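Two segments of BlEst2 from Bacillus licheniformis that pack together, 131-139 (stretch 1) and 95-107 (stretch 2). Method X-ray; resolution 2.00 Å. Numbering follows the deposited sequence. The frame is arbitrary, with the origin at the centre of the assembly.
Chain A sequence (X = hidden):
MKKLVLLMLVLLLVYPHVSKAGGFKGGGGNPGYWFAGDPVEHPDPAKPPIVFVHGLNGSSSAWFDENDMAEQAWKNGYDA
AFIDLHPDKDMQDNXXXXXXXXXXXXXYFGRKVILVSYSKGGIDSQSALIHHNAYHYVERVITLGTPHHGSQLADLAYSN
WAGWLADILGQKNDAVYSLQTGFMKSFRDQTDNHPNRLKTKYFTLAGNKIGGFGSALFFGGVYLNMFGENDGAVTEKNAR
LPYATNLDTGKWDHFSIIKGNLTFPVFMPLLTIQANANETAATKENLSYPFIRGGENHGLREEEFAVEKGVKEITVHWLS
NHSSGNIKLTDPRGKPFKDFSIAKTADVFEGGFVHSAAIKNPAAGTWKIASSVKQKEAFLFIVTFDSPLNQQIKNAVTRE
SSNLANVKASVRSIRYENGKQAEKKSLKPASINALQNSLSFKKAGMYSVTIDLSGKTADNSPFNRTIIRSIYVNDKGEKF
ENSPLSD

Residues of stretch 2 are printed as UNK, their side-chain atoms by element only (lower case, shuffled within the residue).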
# COMPACT_ATOMS: atom_id res chain seq x y z
N HIS A 131 -14.94 -4.92 16.14
CA HIS A 131 -15.89 -5.86 15.56
C HIS A 131 -15.89 -7.24 16.25
O HIS A 131 -16.82 -8.02 16.04
CB HIS A 131 -15.67 -5.96 14.05
CG HIS A 131 -15.74 -4.63 13.36
ND1 HIS A 131 -16.91 -3.89 13.33
CD2 HIS A 131 -14.77 -3.93 12.73
CE1 HIS A 131 -16.64 -2.80 12.65
NE2 HIS A 131 -15.36 -2.77 12.27
N HIS A 132 -14.89 -7.54 17.09
CA HIS A 132 -14.85 -8.84 17.78
C HIS A 132 -14.72 -8.68 19.28
O HIS A 132 -14.28 -9.59 19.97
CB HIS A 132 -13.77 -9.76 17.19
CG HIS A 132 -14.04 -10.08 15.76
ND1 HIS A 132 -13.54 -9.29 14.74
CD2 HIS A 132 -14.83 -11.03 15.23
CE1 HIS A 132 -14.03 -9.80 13.62
NE2 HIS A 132 -14.79 -10.86 13.87
N ASN A 133 -15.08 -7.48 19.77
CA ASN A 133 -15.16 -7.10 21.19
C ASN A 133 -13.91 -7.41 22.04
O ASN A 133 -14.04 -7.64 23.25
CB ASN A 133 -16.41 -7.74 21.81
CG ASN A 133 -17.65 -7.49 21.01
OD1 ASN A 133 -18.05 -6.35 20.79
ND2 ASN A 133 -18.24 -8.55 20.48
N ALA A 134 -12.70 -7.39 21.43
CA ALA A 134 -11.46 -7.62 22.17
C ALA A 134 -11.05 -6.42 23.04
O ALA A 134 -10.08 -6.54 23.81
CB ALA A 134 -10.32 -8.00 21.23
N TYR A 135 -11.79 -5.28 22.97
CA TYR A 135 -11.46 -4.08 23.76
C TYR A 135 -11.38 -4.41 25.28
O TYR A 135 -10.64 -3.75 26.00
CB TYR A 135 -12.44 -2.92 23.48
CG TYR A 135 -13.85 -3.17 23.98
CD1 TYR A 135 -14.23 -2.83 25.27
CD2 TYR A 135 -14.81 -3.75 23.15
CE1 TYR A 135 -15.51 -3.11 25.75
CE2 TYR A 135 -16.10 -4.00 23.60
CZ TYR A 135 -16.44 -3.69 24.90
OH TYR A 135 -17.73 -3.94 25.30
N HIS A 136 -12.12 -5.44 25.74
CA HIS A 136 -12.12 -5.90 27.14
C HIS A 136 -10.71 -6.26 27.63
O HIS A 136 -10.43 -6.16 28.83
CB HIS A 136 -13.01 -7.16 27.28
CG HIS A 136 -14.47 -6.92 27.04
ND1 HIS A 136 -15.23 -6.16 27.92
CD2 HIS A 136 -15.26 -7.34 26.03
CE1 HIS A 136 -16.45 -6.13 27.41
NE2 HIS A 136 -16.51 -6.83 26.27
N TYR A 137 -9.82 -6.69 26.70
CA TYR A 137 -8.50 -7.21 27.02
C TYR A 137 -7.36 -6.27 26.71
O TYR A 137 -6.21 -6.59 26.99
CB TYR A 137 -8.30 -8.57 26.30
CG TYR A 137 -9.52 -9.47 26.39
CD1 TYR A 137 -9.98 -9.92 27.63
CD2 TYR A 137 -10.26 -9.79 25.26
CE1 TYR A 137 -11.14 -10.70 27.73
CE2 TYR A 137 -11.42 -10.57 25.35
CZ TYR A 137 -11.84 -11.03 26.59
OH TYR A 137 -12.97 -11.81 26.70
N VAL A 138 -7.69 -5.12 26.10
CA VAL A 138 -6.69 -4.18 25.60
C VAL A 138 -6.88 -2.80 26.16
O VAL A 138 -7.99 -2.28 26.14
CB VAL A 138 -6.67 -4.19 24.03
CG1 VAL A 138 -5.69 -3.16 23.46
CG2 VAL A 138 -6.37 -5.59 23.49
N GLU A 139 -5.77 -2.17 26.59
CA GLU A 139 -5.76 -0.82 27.15
C GLU A 139 -5.58 0.21 26.03
O GLU A 139 -6.22 1.27 26.06
CB GLU A 139 -4.67 -0.72 28.23
CG GLU A 139 -4.75 0.53 29.11
CD GLU A 139 -3.80 1.64 28.66
OE1 GLU A 139 -2.69 1.32 28.19
OE2 GLU A 139 -4.18 2.82 28.77
N UNK A 95 -9.01 -10.51 12.80
CA UNK A 95 -9.66 -9.86 13.93
C UNK A 95 -10.32 -10.88 14.84
O UNK A 95 -10.16 -10.82 16.05
N UNK A 96 -11.05 -11.87 14.25
CA UNK A 96 -11.70 -12.92 15.06
C UNK A 96 -10.66 -13.77 15.82
O UNK A 96 -10.81 -14.00 17.01
c UNK A 96 -12.59 -13.80 14.20
N UNK A 97 -9.59 -14.16 15.14
CA UNK A 97 -8.50 -14.96 15.74
C UNK A 97 -7.77 -14.13 16.81
O UNK A 97 -7.59 -14.63 17.90
c UNK A 97 -7.51 -15.40 14.67
c UNK A 97 -6.31 -16.09 15.22
s UNK A 97 -5.17 -16.61 13.98
c UNK A 97 -6.02 -18.03 13.33
N UNK A 98 -7.36 -12.91 16.48
CA UNK A 98 -6.66 -12.07 17.45
C UNK A 98 -7.51 -11.87 18.70
O UNK A 98 -7.01 -12.04 19.80
c UNK A 98 -5.46 -9.73 17.70
c UNK A 98 -5.15 -8.48 16.90
c UNK A 98 -4.15 -10.34 18.26
c UNK A 98 -6.25 -10.73 16.82
N UNK A 99 -8.82 -11.58 18.52
CA UNK A 99 -9.75 -11.39 19.64
C UNK A 99 -9.83 -12.63 20.53
O UNK A 99 -9.80 -12.50 21.76
c UNK A 99 -11.13 -11.05 19.12
N UNK A 100 -9.89 -13.84 19.91
CA UNK A 100 -9.95 -15.11 20.63
C UNK A 100 -8.66 -15.34 21.44
O UNK A 100 -8.75 -15.70 22.62
c UNK A 100 -10.17 -16.25 19.65
N UNK A 101 -7.48 -15.05 20.85
CA UNK A 101 -6.20 -15.24 21.54
C UNK A 101 -5.93 -14.18 22.56
O UNK A 101 -5.29 -14.48 23.56
c UNK A 101 -5.74 -18.87 18.88
c UNK A 101 -5.43 -17.88 19.99
c UNK A 101 -5.22 -16.46 19.45
c UNK A 101 -5.02 -15.40 20.55
n UNK A 101 -5.81 -20.24 19.44
N UNK A 102 -6.46 -12.94 22.37
CA UNK A 102 -6.28 -11.86 23.35
C UNK A 102 -6.95 -12.22 24.67
O UNK A 102 -6.45 -11.86 25.72
c UNK A 102 -4.54 -9.39 22.36
c UNK A 102 -6.76 -10.50 22.82
c UNK A 102 -5.87 -9.83 21.77
c UNK A 102 -6.60 -8.64 21.15
N UNK A 103 -8.03 -13.02 24.62
CA UNK A 103 -8.68 -13.51 25.84
C UNK A 103 -7.67 -14.41 26.60
O UNK A 103 -7.53 -14.25 27.82
n UNK A 103 -13.57 -13.99 28.30
c UNK A 103 -10.70 -14.71 26.74
n UNK A 103 -12.52 -15.98 27.77
c UNK A 103 -13.29 -15.26 28.58
n UNK A 103 -13.76 -15.80 29.70
c UNK A 103 -9.97 -14.28 25.48
c UNK A 103 -11.95 -15.51 26.50
N UNK A 104 -6.96 -15.32 25.89
CA UNK A 104 -5.94 -16.22 26.48
C UNK A 104 -4.74 -15.40 26.97
O UNK A 104 -4.18 -15.70 28.03
o UNK A 104 -4.73 -19.07 23.52
o UNK A 104 -6.76 -19.85 23.22
c UNK A 104 -6.49 -18.15 24.85
c UNK A 104 -5.44 -17.23 25.45
c UNK A 104 -5.95 -19.09 23.79
N UNK A 105 -4.34 -14.37 26.22
CA UNK A 105 -3.21 -13.53 26.62
C UNK A 105 -3.57 -12.74 27.89
O UNK A 105 -2.76 -12.67 28.82
c UNK A 105 -2.71 -12.64 25.45
c UNK A 105 -1.60 -11.72 25.93
c UNK A 105 -2.11 -12.76 22.85
c UNK A 105 -2.23 -13.52 24.26
N UNK A 106 -4.80 -12.17 27.93
CA UNK A 106 -5.32 -11.45 29.08
C UNK A 106 -5.31 -12.36 30.31
O UNK A 106 -4.91 -11.93 31.39
c UNK A 106 -6.74 -10.94 28.81
c UNK A 106 -7.12 -9.02 30.41
c UNK A 106 -8.93 -10.50 31.90
c UNK A 106 -7.72 -8.46 31.54
c UNK A 106 -8.62 -9.20 32.29
o UNK A 106 -9.21 -8.64 33.39
c UNK A 106 -7.41 -10.33 30.02
c UNK A 106 -8.32 -11.05 30.78
N UNK A 107 -5.79 -13.63 30.15
CA UNK A 107 -5.80 -14.61 31.23
C UNK A 107 -4.37 -14.95 31.67
O UNK A 107 -4.11 -15.08 32.87
c UNK A 107 -8.85 -16.77 30.07
c UNK A 107 -8.08 -15.64 30.74
o UNK A 107 -8.33 -17.60 29.32
c UNK A 107 -6.58 -15.86 30.84
n UNK A 107 -10.15 -16.78 30.30

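Position 95 carries no side-chain atoms. Its carbonyl C lies 3.6 Å from His-132 ND1, over one face of that imidazole; an ideal CB here would sit only 3.2 Å from His-132 ND1, a tight fit that the bare backbone avoids. This is Gly-95. Position 96 has a single carbon. This CB lies 4.0 Å from the centroid of the His-132 ring, over the face, a CH-pi contact, while the backbone N of position 96 approaches His-132 ND1 at 3.6 Å. One carbon makes it Ala-96.

At position 97 an unbranched chain of two carbons, a sulfur and a terminal carbon points away from stretch 1: Met-97. Position 98 shows four carbons forked at the second, touching nothing on stretch 1; this is Leu-98, buried against other parts of the protein. Position 99 has one carbon, and here smallness is put to use: its CB meets His-132 CB at 3.5 Å and Ala-134 CB at 3.8 Å, and at this level the two backbones come close, with the CA of position 99 lying 4.9 Å from Ala-134 CA. The single carbon identifies Ala-99. Position 100 also has one carbon, but it faces away, leaving Ala-100 exposed.

Position 101 is four carbons in a row ending in nitrogen, out of reach of stretch 1: Lys-101. Position 102 again has four carbons forked at the second, now turned toward stretch 1, and one terminal carbon touches both Ala-134 CB at 3.8 Å and Val-138 CG2 at 3.9 Å. It is Leu-102, and the carbon that makes both contacts is CD1.

Three carbons, a nitrogen and a carbon bearing two more nitrogens make up position 103, and a terminal nitrogen lies 2.8 Å from Tyr-137 OH. This is Arg-103. Its chain is extended through the first three torsions, all t, and carries the guanidinium out to Tyr-137, where NH1 donates a hydrogen bond to OH, made at the guanidinium edge. Position 104 has three carbons, the third with two oxygens: Glu-104, clear of the contact, its OE2 forming a long salt bridge with Lys-101 NZ at 3.9 Å.

Position 105, four carbons forked at the first with one two-carbon arm, is Ile-105, buried without touching stretch 1. Position 106 bears one carbon, then a six-carbon ring with an oxygen; a ring carbon lies 3.5 Å from Tyr-137 CD1, and the two rings meet obliquely. It is Tyr-106, and the ring carbon is CG. Position 107 has three carbons, the third holding one oxygen and one nitrogen, hence Gln-107, which makes no contact with stretch 1.

The rule is one of graded size along a helix. At the 95-99 end of the stretch, glycine and alanines let His-132 and Ala-134 come close to the backbone; farther on, Leu-102 supplies apolar bulk. Tyr-137, with the largest covered area, then lies across the helix, Arg-103 CA 3.9 Å from its ring centroid and almost on the ring normal. The same arginine thus offers its backbone carbon to the ring face and its tip to the hydroxyl, adding one directional bond to a contact otherwise built on shape.

Stretch 2 95-107: GAMLAAKLREIYQ
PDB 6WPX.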